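Local coordinates for glycine cleavage system H protein (Mycobacterium tuberculosis, PDB 3IFT), which probably shuttles the methylamine group of glycine from the P protein to the T protein of the glycine cleavage system, on a covalently bound lipoyl arm, at residues Leu45-Phe50 with Thr96-Asn101; Gly63-Glu68 with Val75-Ala80. One frame throughout, in Å; residues are numbered along the deposited sequence.

Contact 1: residues Leu45-Phe50 with Thr96-Asn101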
ATOM      1  N   LEU A  45      12.430  -5.980  -0.770  1.00  9.55           N
ATOM      2  CA  LEU A  45      12.551  -5.629  -2.169  1.00 10.40           C
ATOM      3  C   LEU A  45      13.928  -5.083  -2.463  1.00 10.64           C
ATOM      4  O   LEU A  45      14.497  -5.390  -3.496  1.00 12.24           O
ATOM      5  CB  LEU A  45      11.513  -4.581  -2.523  1.00 10.33           C
ATOM      6  CG  LEU A  45      11.232  -4.313  -3.989  1.00 11.91           C
ATOM      7  CD1 LEU A  45      10.544  -5.526  -4.624  1.00  9.58           C
ATOM      8  CD2 LEU A  45      10.354  -3.031  -4.036  1.00 14.68           C
ATOM      9  N   GLY A  46      14.431  -4.229  -1.589  1.00 10.62           N
ATOM     10  CA  GLY A  46      15.664  -3.520  -1.857  1.00 12.27           C
ATOM     11  C   GLY A  46      15.336  -2.072  -2.177  1.00 12.09           C
ATOM     12  O   GLY A  46      14.164  -1.675  -2.237  1.00 13.23           O
ATOM     13  N   ASP A  47      16.366  -1.279  -2.375  1.00 11.73           N
ATOM     14  CA  ASP A  47      16.188   0.106  -2.770  1.00 12.66           C
ATOM     15  C   ASP A  47      15.290   0.250  -3.997  1.00 12.03           C
ATOM     16  O   ASP A  47      15.576  -0.248  -5.084  1.00 10.93           O
ATOM     17  CB  ASP A  47      17.536   0.769  -3.046  1.00 13.49           C
ATOM     18  CG  ASP A  47      18.361   0.952  -1.800  1.00 15.82           C
ATOM     19  OD1 ASP A  47      17.818   0.950  -0.677  1.00 17.80           O
ATOM     20  OD2 ASP A  47      19.571   1.115  -1.965  1.00 21.58           O
ATOM     21  N   VAL A  48      14.202   0.978  -3.814  1.00 11.65           N
ATOM     22  CA  VAL A  48      13.260   1.144  -4.862  1.00 12.16           C
ATOM     23  C   VAL A  48      13.824   2.133  -5.847  1.00 13.62           C
ATOM     24  O   VAL A  48      14.161   3.255  -5.512  1.00 13.63           O
ATOM     25  CB  VAL A  48      11.919   1.607  -4.350  1.00 12.24           C
ATOM     26  CG1 VAL A  48      10.981   1.824  -5.500  1.00 11.37           C
ATOM     27  CG2 VAL A  48      11.384   0.566  -3.350  1.00  8.57           C
ATOM     28  N   VAL A  49      13.931   1.654  -7.059  1.00 15.40           N
ATOM     29  CA  VAL A  49      14.400   2.429  -8.169  1.00 17.91           C
ATOM     30  C   VAL A  49      13.226   2.842  -9.038  1.00 19.23           C
ATOM     31  O   VAL A  49      13.348   3.773  -9.827  1.00 20.03           O
ATOM     32  CB  VAL A  49      15.395   1.603  -8.994  1.00 18.05           C
ATOM     33  CG1 VAL A  49      16.571   1.211  -8.104  1.00 17.00           C
ATOM     34  CG2 VAL A  49      14.727   0.383  -9.533  1.00 18.88           C
ATOM     35  N   PHE A  50      12.094   2.147  -8.905  1.00 20.13           N
ATOM     36  CA  PHE A  50      10.941   2.434  -9.745  1.00 20.45           C
ATOM     37  C   PHE A  50       9.633   1.951  -9.102  1.00 19.97           C
ATOM     38  O   PHE A  50       9.589   0.942  -8.418  1.00 19.71           O
ATOM     39  CB  PHE A  50      11.134   1.850 -11.140  1.00 21.20           C
ATOM     40  CG  PHE A  50      10.108   2.324 -12.124  1.00 24.60           C
ATOM     41  CD1 PHE A  50      10.047   3.687 -12.481  1.00 29.02           C
ATOM     42  CD2 PHE A  50       9.204   1.433 -12.701  1.00 26.19           C
ATOM     43  CE1 PHE A  50       9.066   4.150 -13.410  1.00 29.23           C
ATOM     44  CE2 PHE A  50       8.228   1.882 -13.613  1.00 27.73           C
ATOM     45  CZ  PHE A  50       8.158   3.241 -13.963  1.00 28.35           C
ATOM     46  N   THR A  96      12.269  10.414  -6.174  1.00 13.80           N
ATOM     47  CA  THR A  96      12.820   9.902  -4.913  1.00 13.00           C
ATOM     48  C   THR A  96      12.067   8.622  -4.516  1.00 12.41           C
ATOM     49  O   THR A  96      11.377   8.573  -3.497  1.00 12.06           O
ATOM     50  CB  THR A  96      12.719  10.952  -3.800  1.00 12.99           C
ATOM     51  OG1 THR A  96      13.110  12.228  -4.321  1.00 14.41           O
ATOM     52  CG2 THR A  96      13.598  10.581  -2.555  1.00 12.38           C
ATOM     53  N   PRO A  97      12.191   7.588  -5.336  1.00 12.27           N
ATOM     54  CA  PRO A  97      11.480   6.335  -5.064  1.00 12.21           C
ATOM     55  C   PRO A  97      11.919   5.682  -3.743  1.00 12.85           C
ATOM     56  O   PRO A  97      11.117   4.992  -3.099  1.00 12.10           O
ATOM     57  CB  PRO A  97      11.824   5.465  -6.293  1.00 12.21           C
ATOM     58  CG  PRO A  97      13.084   6.109  -6.908  1.00 12.09           C
ATOM     59  CD  PRO A  97      12.851   7.570  -6.667  1.00 13.41           C
ATOM     60  N   GLN A  98      13.157   5.939  -3.304  1.00 12.22           N
ATOM     61  CA  GLN A  98      13.621   5.348  -2.058  1.00 12.79           C
ATOM     62  C   GLN A  98      12.936   5.910  -0.822  1.00 11.25           C
ATOM     63  O   GLN A  98      13.165   5.428   0.254  1.00 11.21           O
ATOM     64  CB  GLN A  98      15.134   5.451  -1.906  1.00 13.28           C
ATOM     65  CG  GLN A  98      15.865   4.415  -2.758  1.00 18.39           C
ATOM     66  CD  GLN A  98      17.373   4.535  -2.651  1.00 18.99           C
ATOM     67  OE1 GLN A  98      17.895   4.977  -1.626  1.00 22.23           O
ATOM     68  NE2 GLN A  98      18.064   4.187  -3.711  1.00 21.90           N
ATOM     69  N   LEU A  99      12.082   6.901  -0.975  1.00 10.88           N
ATOM     70  CA  LEU A  99      11.129   7.252   0.092  1.00 10.48           C
ATOM     71  C   LEU A  99      10.341   6.047   0.556  1.00 10.19           C
ATOM     72  O   LEU A  99       9.960   5.950   1.725  1.00 10.20           O
ATOM     73  CB  LEU A  99      10.158   8.336  -0.369  1.00 11.02           C
ATOM     74  CG  LEU A  99      10.765   9.731  -0.523  1.00 11.39           C
ATOM     75  CD1 LEU A  99       9.786  10.645  -1.223  1.00 11.52           C
ATOM     76  CD2 LEU A  99      11.153  10.278   0.855  1.00  9.88           C
ATOM     77  N   VAL A 100      10.039   5.156  -0.374  1.00 10.60           N
ATOM     78  CA  VAL A 100       9.347   3.906  -0.043  1.00  9.74           C
ATOM     79  C   VAL A 100      10.182   3.114   0.957  1.00  9.52           C
ATOM     80  O   VAL A 100       9.681   2.588   1.958  1.00  8.77           O
ATOM     81  CB  VAL A 100       9.073   3.093  -1.332  1.00  9.82           C
ATOM     82  CG1 VAL A 100       8.416   1.769  -1.010  1.00 10.88           C
ATOM     83  CG2 VAL A 100       8.179   3.888  -2.271  1.00  9.54           C
ATOM     84  N   ASN A 101      11.485   3.077   0.724  1.00  9.37           N
ATOM     85  CA  ASN A 101      12.403   2.399   1.654  1.00  9.75           C
ATOM     86  C   ASN A 101      12.664   3.187   2.921  1.00 10.50           C
ATOM     87  O   ASN A 101      12.691   2.645   4.010  1.00 10.93           O
ATOM     88  CB  ASN A 101      13.761   2.215   0.989  1.00  9.57           C
ATOM     89  CG  ASN A 101      13.686   1.463  -0.263  1.00  9.86           C
ATOM     90  OD1 ASN A 101      13.874   2.026  -1.348  1.00 10.33           O
ATOM     91  ND2 ASN A 101      13.481   0.151  -0.158  1.00  9.32           N
TER
HETATM   92  O   HOH W   1      16.731   3.994  -5.970  1.00 29.28           O
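V48 and Q98 bring the two backbones closest, 5.1 Å from CA to CA, where the chain leaving helix 39-45 and entering strand 48-52 passes the type I turn T96-L99 that leads into helix 99-102. G46, with positive phi (106°), is the first residue to leave the helical path, and its conformation would press a CB against the carbonyl O of L45. The side-chain amide of N101 spans this exit with both of its polar ends. Its OD1 takes the backbone N-H of V48 at 2.7 Å in a nearly straight bond (174°), on a lone pair in the carbonyl plane. Its ND2 gives a hydrogen to G46 O at 2.9 Å, approaching from above that carbonyl's plane, and a second to Q42 OE1 in helix 39-45. Next to this amide, V48 turns its isopropyl group inward: CG1 meets P97 CB at 3.8 Å and CG2 meets V100 CG1 at 4.0 Å. The proline ring also packs by CB and CG against V48 O. Q98 runs extended past the same carbonyl, and its amide stacks on the D47 carboxylate with the planes 18° apart, NE2 3.5 Å from D47 CB. A water joins the two segments, donating to V48 O at 2.7 Å and accepting from Q98 NE2. The two amide bonds, OD1 to V48 N and ND2 to G46 O, fix the rotation of the N101 amide and bind the backbone on both sides of D47, while the second ND2 bond ties helix 99-102 to helix 39-45. The G46-V48 backbone held in this way lies beside K73, the predicted lipoyl attachment site, which carries no lipoyl group here.

Contact 2: residues Gly63-Glu68 with Val75-Ala80; sequences GETFGE and VSDLYA
F66 lays its ring against A80 in the antiparallel hairpin of strands 65-71 and 75-79, part of the lipoyl-binding domain. At a classic beta bulge two residues, F66 and G67, stand opposite the single residue L78, whose O takes F66 N-H at 2.9 Å and G67 N-H only weakly. A chi1 of 60° sets F66 CG in the crowded position between backbone N and carbonyl carbon; the far end of the ring, CE1 and CZ, comes close to Y79 O and A80 CA. A80 N sits 3.5 Å above the ring plane, over its centre, and A80 CB makes a CH-pi contact on the face, 4.1 Å from the centroid. L78 CB instead meets the ring edge in plane, at CE1. V60, L111 and I113 also pack on F66, joining the hairpin to the larger sheet.

T65 and Y79, a non-hydrogen-bonded pair, lie side by side and point the same way, T65 OG1 being 3.2 Å from Y79 CE1. T65 CG2 turns to the D77 carboxylate and packs on its CG. At the end nearer the hairpin turn, E68 crosses V75 obliquely, its OE1 3.3 Å from V75 CG1. L78 points to the sheet face opposite T65, E68, D77 and Y79, its CD1 packed at E68 N. The bond from L78 N to G67 O is short, 2.7 Å, and nearly straight at hydrogen (176°), although L78 N stands well above the plane of the G67 carbonyl.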
ATOM      1  N   GLY A  63      -7.663  -6.557  -4.729  1.00 15.13           N
ATOM      2  CA  GLY A  63      -6.814  -7.671  -5.156  1.00 15.56           C
ATOM      3  C   GLY A  63      -6.273  -7.497  -6.540  1.00 16.00           C
ATOM      4  O   GLY A  63      -5.434  -8.251  -6.986  1.00 17.26           O
ATOM      5  N   GLU A  64      -6.740  -6.475  -7.224  1.00 16.54           N
ATOM      6  CA  GLU A  64      -6.320  -6.222  -8.588  1.00 17.52           C
ATOM      7  C   GLU A  64      -4.900  -5.672  -8.611  1.00 16.58           C
ATOM      8  O   GLU A  64      -4.601  -4.764  -7.860  1.00 13.76           O
ATOM      9  CB  GLU A  64      -7.245  -5.168  -9.191  1.00 18.13           C
ATOM     10  CG  GLU A  64      -6.998  -4.843 -10.653  1.00 21.30           C
ATOM     11  CD  GLU A  64      -7.909  -3.733 -11.124  1.00 24.30           C
ATOM     12  OE1 GLU A  64      -9.007  -3.597 -10.557  1.00 26.88           O
ATOM     13  OE2 GLU A  64      -7.527  -2.991 -12.045  1.00 29.03           O
ATOM     14  N   THR A  65      -4.057  -6.190  -9.517  1.00 16.87           N
ATOM     15  CA  THR A  65      -2.725  -5.629  -9.720  1.00 18.06           C
ATOM     16  C   THR A  65      -2.913  -4.267 -10.355  1.00 18.35           C
ATOM     17  O   THR A  65      -3.515  -4.163 -11.421  1.00 20.18           O
ATOM     18  CB  THR A  65      -1.872  -6.510 -10.657  1.00 18.34           C
ATOM     19  OG1 THR A  65      -1.827  -7.824 -10.129  1.00 20.30           O
ATOM     20  CG2 THR A  65      -0.448  -5.960 -10.808  1.00 19.86           C
ATOM     21  N   PHE A  66      -2.454  -3.215  -9.705  1.00 18.48           N
ATOM     22  CA  PHE A  66      -2.494  -1.882 -10.318  1.00 18.46           C
ATOM     23  C   PHE A  66      -1.147  -1.209 -10.369  1.00 18.14           C
ATOM     24  O   PHE A  66      -1.036  -0.041 -10.663  1.00 18.07           O
ATOM     25  CB  PHE A  66      -3.539  -0.958  -9.681  1.00 18.95           C
ATOM     26  CG  PHE A  66      -3.370  -0.686  -8.208  1.00 20.51           C
ATOM     27  CD1 PHE A  66      -2.290  -1.121  -7.466  1.00 21.58           C
ATOM     28  CD2 PHE A  66      -4.324   0.084  -7.573  1.00 21.57           C
ATOM     29  CE1 PHE A  66      -2.202  -0.832  -6.108  1.00 22.07           C
ATOM     30  CE2 PHE A  66      -4.227   0.388  -6.236  1.00 22.44           C
ATOM     31  CZ  PHE A  66      -3.158  -0.081  -5.501  1.00 23.63           C
ATOM     32  N   GLY A  67      -0.094  -1.955 -10.105  1.00 17.82           N
ATOM     33  CA  GLY A  67       1.206  -1.348 -10.142  1.00 18.03           C
ATOM     34  C   GLY A  67       2.284  -2.324  -9.779  1.00 17.33           C
ATOM     35  O   GLY A  67       2.058  -3.511  -9.624  1.00 16.31           O
ATOM     36  N   GLU A  68       3.472  -1.787  -9.617  1.00 17.84           N
ATOM     37  CA  GLU A  68       4.580  -2.593  -9.249  1.00 17.74           C
ATOM     38  C   GLU A  68       5.563  -1.669  -8.617  1.00 16.53           C
ATOM     39  O   GLU A  68       5.599  -0.467  -8.888  1.00 17.22           O
ATOM     40  CB  GLU A  68       5.187  -3.306 -10.472  1.00 18.31           C
ATOM     41  CG  GLU A  68       5.768  -2.376 -11.516  1.00 23.31           C
ATOM     42  CD  GLU A  68       6.739  -3.069 -12.461  1.00 29.15           C
ATOM     43  OE1 GLU A  68       6.461  -4.231 -12.875  1.00 30.50           O
ATOM     44  OE2 GLU A  68       7.784  -2.436 -12.790  1.00 34.79           O
ATOM     45  N   VAL A  75      11.159  -7.124  -8.411  1.00 16.75           N
ATOM     46  CA  VAL A  75       9.938  -6.469  -8.845  1.00 18.24           C
ATOM     47  C   VAL A  75       8.811  -7.122  -8.068  1.00 18.36           C
ATOM     48  O   VAL A  75       8.770  -8.343  -7.926  1.00 17.83           O
ATOM     49  CB  VAL A  75       9.648  -6.662 -10.337  1.00 18.21           C
ATOM     50  CG1 VAL A  75       8.374  -5.869 -10.734  1.00 20.42           C
ATOM     51  CG2 VAL A  75      10.822  -6.242 -11.186  1.00 19.24           C
ATOM     52  N   SER A  76       7.912  -6.298  -7.555  1.00 18.31           N
ATOM     53  CA  SER A  76       6.758  -6.809  -6.846  1.00 18.69           C
ATOM     54  C   SER A  76       5.510  -6.085  -7.308  1.00 17.77           C
ATOM     55  O   SER A  76       5.484  -4.869  -7.353  1.00 15.52           O
ATOM     56  CB  SER A  76       6.941  -6.618  -5.360  1.00 19.07           C
ATOM     57  OG  SER A  76       6.108  -7.530  -4.661  1.00 24.17           O
ATOM     58  N   ASP A  77       4.494  -6.862  -7.641  1.00 17.10           N
ATOM     59  CA  ASP A  77       3.217  -6.310  -8.017  1.00 17.70           C
ATOM     60  C   ASP A  77       2.602  -5.602  -6.830  1.00 15.60           C
ATOM     61  O   ASP A  77       2.784  -5.988  -5.694  1.00 14.49           O
ATOM     62  CB  ASP A  77       2.284  -7.410  -8.532  1.00 18.51           C
ATOM     63  CG  ASP A  77       2.606  -7.824  -9.949  1.00 22.30           C
ATOM     64  OD1 ASP A  77       3.303  -7.075 -10.663  1.00 27.26           O
ATOM     65  OD2 ASP A  77       2.117  -8.885 -10.368  1.00 28.98           O
ATOM     66  N   LEU A  78       1.915  -4.523  -7.124  1.00 14.57           N
ATOM     67  CA  LEU A  78       1.126  -3.800  -6.155  1.00 14.11           C
ATOM     68  C   LEU A  78      -0.304  -4.176  -6.421  1.00 13.87           C
ATOM     69  O   LEU A  78      -0.723  -4.220  -7.562  1.00 13.74           O
ATOM     70  CB  LEU A  78       1.315  -2.301  -6.363  1.00 14.21           C
ATOM     71  CG  LEU A  78       2.715  -1.804  -6.026  1.00 14.50           C
ATOM     72  CD1 LEU A  78       2.920  -0.314  -6.359  1.00 13.24           C
ATOM     73  CD2 LEU A  78       2.984  -2.120  -4.532  1.00 11.78           C
ATOM     74  N   TYR A  79      -1.056  -4.455  -5.376  1.00 13.65           N
ATOM     75  CA  TYR A  79      -2.466  -4.804  -5.501  1.00 13.35           C
ATOM     76  C   TYR A  79      -3.332  -3.743  -4.839  1.00 12.30           C
ATOM     77  O   TYR A  79      -2.946  -3.157  -3.848  1.00 12.20           O
ATOM     78  CB  TYR A  79      -2.717  -6.130  -4.834  1.00 13.91           C
ATOM     79  CG  TYR A  79      -1.859  -7.220  -5.371  1.00 15.31           C
ATOM     80  CD1 TYR A  79      -2.176  -7.850  -6.563  1.00 16.43           C
ATOM     81  CD2 TYR A  79      -0.689  -7.581  -4.737  1.00 19.28           C
ATOM     82  CE1 TYR A  79      -1.389  -8.840  -7.078  1.00 17.45           C
ATOM     83  CE2 TYR A  79       0.109  -8.582  -5.257  1.00 20.22           C
ATOM     84  CZ  TYR A  79      -0.262  -9.201  -6.425  1.00 18.18           C
ATOM     85  OH  TYR A  79       0.510 -10.194  -6.945  1.00 19.10           O
ATOM     86  N   ALA A  80      -4.501  -3.496  -5.408  1.00 11.08           N
ATOM     87  CA  ALA A  80      -5.507  -2.672  -4.762  1.00 10.32           C
ATOM     88  C   ALA A  80      -5.954  -3.449  -3.515  1.00  9.79           C
ATOM     89  O   ALA A  80      -6.440  -4.580  -3.625  1.00  9.92           O
ATOM     90  CB  ALA A  80      -6.660  -2.386  -5.724  1.00  9.03           C
TER

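Both segments of contact 2, 63-68 and 75-80, fall in the sequence between those of contact 1, 45-50 and 96-101. The centres of the contacts lie 15 Å apart, and both reach the same three-stranded antiparallel sheet, in which strand 65-71 is the middle strand between 48-52 and 75-79. Contact 1 joins the outer strand 48-52 to helix 99-102, whereas contact 2 pairs the middle strand with the other outer one. They touch where L45 CD1 packs on S76 CB at 3.8 Å and where F50 CD2 lies 4.1 Å from E68 OE2. K73, the predicted lipoyl attachment site, sits in the turn joining the two strands of contact 2, and G46 of contact 1 is close to it.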